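Local atomic coordinates of fusolin (Anomala cuprea entomopoxvirus, PDB entry 4YN1), a protein that forms the crystalline spindles of an insect poxvirus that enhance virulence, and probably acts on chitin through its lytic polysaccharide monooxygenase-like domain. Residues L124-I134 with M198-Q206. Numbering follows the deposited sequence.
Sequences LENNFVNTIPI and MIVPVPYRQ. With EDO (1,2-ethanediol), chain E.
I132 and V202 face each other as an antiparallel hydrogen-bonded pair, and they illustrate how two strands can pair fully although three prolines, P133, P201 and P203, lie within them. I132 N reaches V202 O at 2.8 Å, V202 N returns to I132 O, and I134 and V200 repeat the exchange. Beyond the strand end, Y204 N adds a fifth bond, 2.9 Å to N130 O. P201, P203 and P133 fall at non-hydrogen-bonded positions, where their lack of an N-H costs the pairing nothing; CA-H...O contacts fill in, such as P203 CA to N130 O at 3.3 Å.

Apolar contacts divide between the two faces. On the face of T131 and P133, T131 CG2 lies alongside P201, 3.3 Å from P201 CB, a tight fit, while P133 CB meets I199 CG2. On the other, I134 CG1 packs 3.5 Å from V202 CG2; with V202 CG2 anti to its carbonyl carbon, this methyl is turned to the isoleucine. F233 of strand 223-234 packs on I132 and V202, joining this sheet to the second one of the E-set-like sandwich.

At the loop end, the Y204 ring lies against the 124-130 loop, carried there by a CG anti to the backbone N (chi1 172°). L124 CD1 comes to the ring edge, 3.6 Å from Y204 CE2, and I132 CD1 rests against Y204 CB, near the plane of the ring. The hydroxyl bonds to N235, and N127 OD1 takes the backbone N-H of R236, so both segments are tied to the same neighbouring loop. A 1,2-ethanediol, probably from the crystallisation liquor, accepts through its O2 from E125 N at 3.1 Å.

Five backbone bonds set the register and aliphatic contacts reinforce the strand pair, while Y204, through its N-H, ring and hydroxyl, keeps the loop in place.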
loop_
_atom_site.group_PDB
_atom_site.type_symbol
_atom_site.label_atom_id
_atom_site.label_comp_id
_atom_site.label_asym_id
_atom_site.label_seq_id
_atom_site.Cartn_x
_atom_site.Cartn_y
_atom_site.Cartn_z
ATOM N N LEU A 124 -14.967 6.370 12.243
ATOM C CA LEU A 124 -15.299 5.551 13.399
ATOM C C LEU A 124 -16.665 5.973 13.935
ATOM O O LEU A 124 -16.941 7.154 14.012
ATOM C CB LEU A 124 -14.266 5.768 14.527
ATOM C CG LEU A 124 -12.821 5.397 14.203
ATOM C CD1 LEU A 124 -11.929 5.641 15.353
ATOM C CD2 LEU A 124 -12.691 3.961 13.774
ATOM N N GLU A 125 -17.448 5.043 14.407
ATOM C CA GLU A 125 -18.703 5.397 15.074
ATOM C C GLU A 125 -18.445 5.532 16.583
ATOM O O GLU A 125 -19.178 6.241 17.261
ATOM C CB GLU A 125 -19.771 4.333 14.815
ATOM C CG GLU A 125 -21.125 4.701 15.404
ATOM C CD GLU A 125 -22.303 3.943 14.829
ATOM O OE1 GLU A 125 -22.214 2.699 14.719
ATOM O OE2 GLU A 125 -23.325 4.593 14.514
ATOM N N ASN A 126 -17.374 4.886 17.088
ATOM C CA ASN A 126 -16.987 4.860 18.496
ATOM C C ASN A 126 -15.435 4.978 18.536
ATOM O O ASN A 126 -14.739 4.107 18.006
ATOM C CB ASN A 126 -17.455 3.492 19.088
ATOM C CG ASN A 126 -17.157 3.231 20.534
ATOM O OD1 ASN A 126 -16.260 3.804 21.129
ATOM N ND2 ASN A 126 -17.855 2.274 21.126
ATOM N N ASN A 127 -14.921 5.981 19.243
ATOM C CA ASN A 127 -13.470 6.217 19.328
ATOM C C ASN A 127 -12.713 5.354 20.324
ATOM O O ASN A 127 -11.481 5.377 20.308
ATOM C CB ASN A 127 -13.186 7.671 19.643
ATOM C CG ASN A 127 -13.733 8.607 18.628
ATOM O OD1 ASN A 127 -13.904 8.232 17.486
ATOM N ND2 ASN A 127 -14.024 9.840 19.022
ATOM N N PHE A 128 -13.424 4.622 21.189
ATOM C CA PHE A 128 -12.807 3.788 22.239
ATOM C C PHE A 128 -12.562 2.346 21.866
ATOM O O PHE A 128 -11.850 1.659 22.572
ATOM C CB PHE A 128 -13.667 3.841 23.493
ATOM C CG PHE A 128 -13.667 5.210 24.100
ATOM C CD1 PHE A 128 -14.593 6.166 23.697
ATOM C CD2 PHE A 128 -12.668 5.592 24.984
ATOM C CE1 PHE A 128 -14.498 7.486 24.158
ATOM C CE2 PHE A 128 -12.678 6.860 25.563
ATOM C CZ PHE A 128 -13.561 7.811 25.111
ATOM N N VAL A 129 -13.108 1.899 20.767
ATOM C CA VAL A 129 -12.915 0.528 20.278
ATOM C C VAL A 129 -11.497 0.308 19.784
ATOM O O VAL A 129 -10.949 1.198 19.150
ATOM C CB VAL A 129 -13.984 0.206 19.213
ATOM C CG1 VAL A 129 -13.765 1.005 17.966
ATOM C CG2 VAL A 129 -14.001 -1.275 18.869
ATOM N N ASN A 130 -10.866 -0.811 20.144
ATOM C CA ASN A 130 -9.475 -1.044 19.775
ATOM C C ASN A 130 -9.252 -1.954 18.577
ATOM O O ASN A 130 -8.103 -2.097 18.143
ATOM C CB ASN A 130 -8.643 -1.469 20.987
ATOM C CG ASN A 130 -7.869 -0.334 21.585
ATOM O OD1 ASN A 130 -7.910 0.847 21.144
ATOM N ND2 ASN A 130 -7.109 -0.669 22.588
ATOM N N THR A 131 -10.302 -2.610 18.087
ATOM C CA THR A 131 -10.206 -3.439 16.871
ATOM C C THR A 131 -11.337 -3.048 15.985
ATOM O O THR A 131 -12.492 -3.097 16.419
ATOM C CB THR A 131 -10.247 -4.937 17.193
ATOM O OG1 THR A 131 -9.240 -5.186 18.147
ATOM C CG2 THR A 131 -9.983 -5.810 15.975
ATOM N N ILE A 132 -11.016 -2.661 14.740
ATOM C CA ILE A 132 -11.991 -2.242 13.771
ATOM C C ILE A 132 -11.991 -3.275 12.649
ATOM O O ILE A 132 -11.030 -3.343 11.914
ATOM C CB ILE A 132 -11.710 -0.828 13.245
ATOM C CG1 ILE A 132 -11.828 0.208 14.405
ATOM C CG2 ILE A 132 -12.698 -0.490 12.129
ATOM C CD1 ILE A 132 -10.603 0.523 15.062
ATOM N N PRO A 133 -13.033 -4.080 12.499
ATOM C CA PRO A 133 -13.047 -5.038 11.384
ATOM C C PRO A 133 -13.231 -4.332 10.034
ATOM O O PRO A 133 -14.105 -3.493 9.885
ATOM C CB PRO A 133 -14.234 -5.926 11.703
ATOM C CG PRO A 133 -15.151 -5.046 12.493
ATOM C CD PRO A 133 -14.268 -4.172 13.304
ATOM N N ILE A 134 -12.349 -4.613 9.096
ATOM C CA ILE A 134 -12.430 -4.062 7.732
ATOM C C ILE A 134 -12.655 -5.250 6.790
ATOM O O ILE A 134 -11.893 -6.204 6.874
ATOM C CB ILE A 134 -11.080 -3.361 7.419
ATOM C CG1 ILE A 134 -10.775 -2.212 8.435
ATOM C CG2 ILE A 134 -10.971 -2.881 5.962
ATOM C CD1 ILE A 134 -11.630 -1.135 8.457
ATOM N N MET A 198 -11.806 -10.697 2.856
ATOM C CA MET A 198 -11.423 -11.239 4.169
ATOM C C MET A 198 -11.644 -10.161 5.219
ATOM O O MET A 198 -11.427 -8.979 4.954
ATOM C CB MET A 198 -9.961 -11.766 4.158
ATOM C CG MET A 198 -8.920 -10.704 3.894
ATOM S SD MET A 198 -7.463 -11.193 2.988
ATOM C CE MET A 198 -8.136 -11.154 1.252
ATOM N N ILE A 199 -12.121 -10.553 6.391
ATOM C CA ILE A 199 -12.344 -9.613 7.480
ATOM C C ILE A 199 -11.052 -9.489 8.235
ATOM O O ILE A 199 -10.612 -10.450 8.867
ATOM C CB ILE A 199 -13.509 -10.023 8.444
ATOM C CG1 ILE A 199 -14.837 -10.279 7.669
ATOM C CG2 ILE A 199 -13.702 -8.941 9.528
ATOM C CD1 ILE A 199 -15.293 -9.174 6.867
ATOM N N VAL A 200 -10.455 -8.298 8.185
ATOM C CA VAL A 200 -9.191 -8.023 8.830
ATOM C C VAL A 200 -9.446 -7.210 10.113
ATOM O O VAL A 200 -9.974 -6.110 10.015
ATOM C CB VAL A 200 -8.234 -7.272 7.876
ATOM C CG1 VAL A 200 -6.900 -6.946 8.566
ATOM C CG2 VAL A 200 -7.962 -8.100 6.632
ATOM N N PRO A 201 -9.024 -7.716 11.285
ATOM C CA PRO A 201 -9.186 -6.935 12.541
ATOM C C PRO A 201 -8.075 -5.906 12.636
ATOM O O PRO A 201 -6.948 -6.218 13.014
ATOM C CB PRO A 201 -9.084 -8.001 13.644
ATOM C CG PRO A 201 -8.291 -9.101 13.050
ATOM C CD PRO A 201 -8.387 -9.022 11.539
ATOM N N VAL A 202 -8.378 -4.676 12.248
ATOM C CA VAL A 202 -7.362 -3.629 12.219
ATOM C C VAL A 202 -7.308 -2.966 13.590
ATOM O O VAL A 202 -8.344 -2.487 14.054
ATOM C CB VAL A 202 -7.652 -2.605 11.101
ATOM C CG1 VAL A 202 -6.587 -1.505 11.086
ATOM C CG2 VAL A 202 -7.699 -3.304 9.746
ATOM N N PRO A 203 -6.122 -2.904 14.234
ATOM C CA PRO A 203 -6.025 -2.235 15.524
ATOM C C PRO A 203 -6.235 -0.734 15.366
ATOM O O PRO A 203 -5.855 -0.114 14.356
ATOM C CB PRO A 203 -4.588 -2.578 15.986
ATOM C CG PRO A 203 -3.825 -2.754 14.755
ATOM C CD PRO A 203 -4.804 -3.416 13.815
ATOM N N TYR A 204 -6.880 -0.149 16.344
ATOM C CA TYR A 204 -7.099 1.280 16.353
ATOM C C TYR A 204 -5.772 2.036 16.279
ATOM O O TYR A 204 -4.790 1.647 16.895
ATOM C CB TYR A 204 -7.854 1.696 17.619
ATOM C CG TYR A 204 -7.953 3.191 17.809
ATOM C CD1 TYR A 204 -6.924 3.909 18.417
ATOM C CD2 TYR A 204 -9.096 3.885 17.442
ATOM C CE1 TYR A 204 -7.006 5.292 18.576
ATOM C CE2 TYR A 204 -9.192 5.264 17.612
ATOM C CZ TYR A 204 -8.175 5.951 18.239
ATOM O OH TYR A 204 -8.281 7.314 18.354
ATOM N N ARG A 205 -5.815 3.173 15.599
ATOM C CA ARG A 205 -4.710 4.109 15.459
ATOM C C ARG A 205 -5.272 5.507 15.454
ATOM O O ARG A 205 -6.344 5.715 14.901
ATOM C CB ARG A 205 -4.011 3.876 14.109
ATOM C CG ARG A 205 -3.298 2.522 13.959
ATOM C CD ARG A 205 -2.025 2.515 14.738
ATOM N NE ARG A 205 -1.328 1.239 14.667
ATOM C CZ ARG A 205 -1.473 0.227 15.515
ATOM N NH1 ARG A 205 -2.354 0.301 16.515
ATOM N NH2 ARG A 205 -0.737 -0.867 15.379
ATOM N N GLN A 206 -4.534 6.488 15.993
ATOM C CA GLN A 206 -4.931 7.887 15.865
ATOM C C GLN A 206 -3.952 8.578 14.907
ATOM O O GLN A 206 -3.867 9.807 14.887
ATOM C CB GLN A 206 -5.008 8.603 17.219
ATOM C CG GLN A 206 -3.741 8.554 18.038
ATOM C CD GLN A 206 -3.643 9.696 19.034
ATOM O OE1 GLN A 206 -4.209 10.785 18.874
ATOM N NE2 GLN A 206 -2.832 9.505 20.022
HETATM C C1 EDO E . -15.659 1.055 15.105
HETATM O O1 EDO E . -15.572 2.317 15.769
HETATM C C2 EDO E . -15.747 1.235 13.582
HETATM O O2 EDO E . -16.648 2.290 13.308
#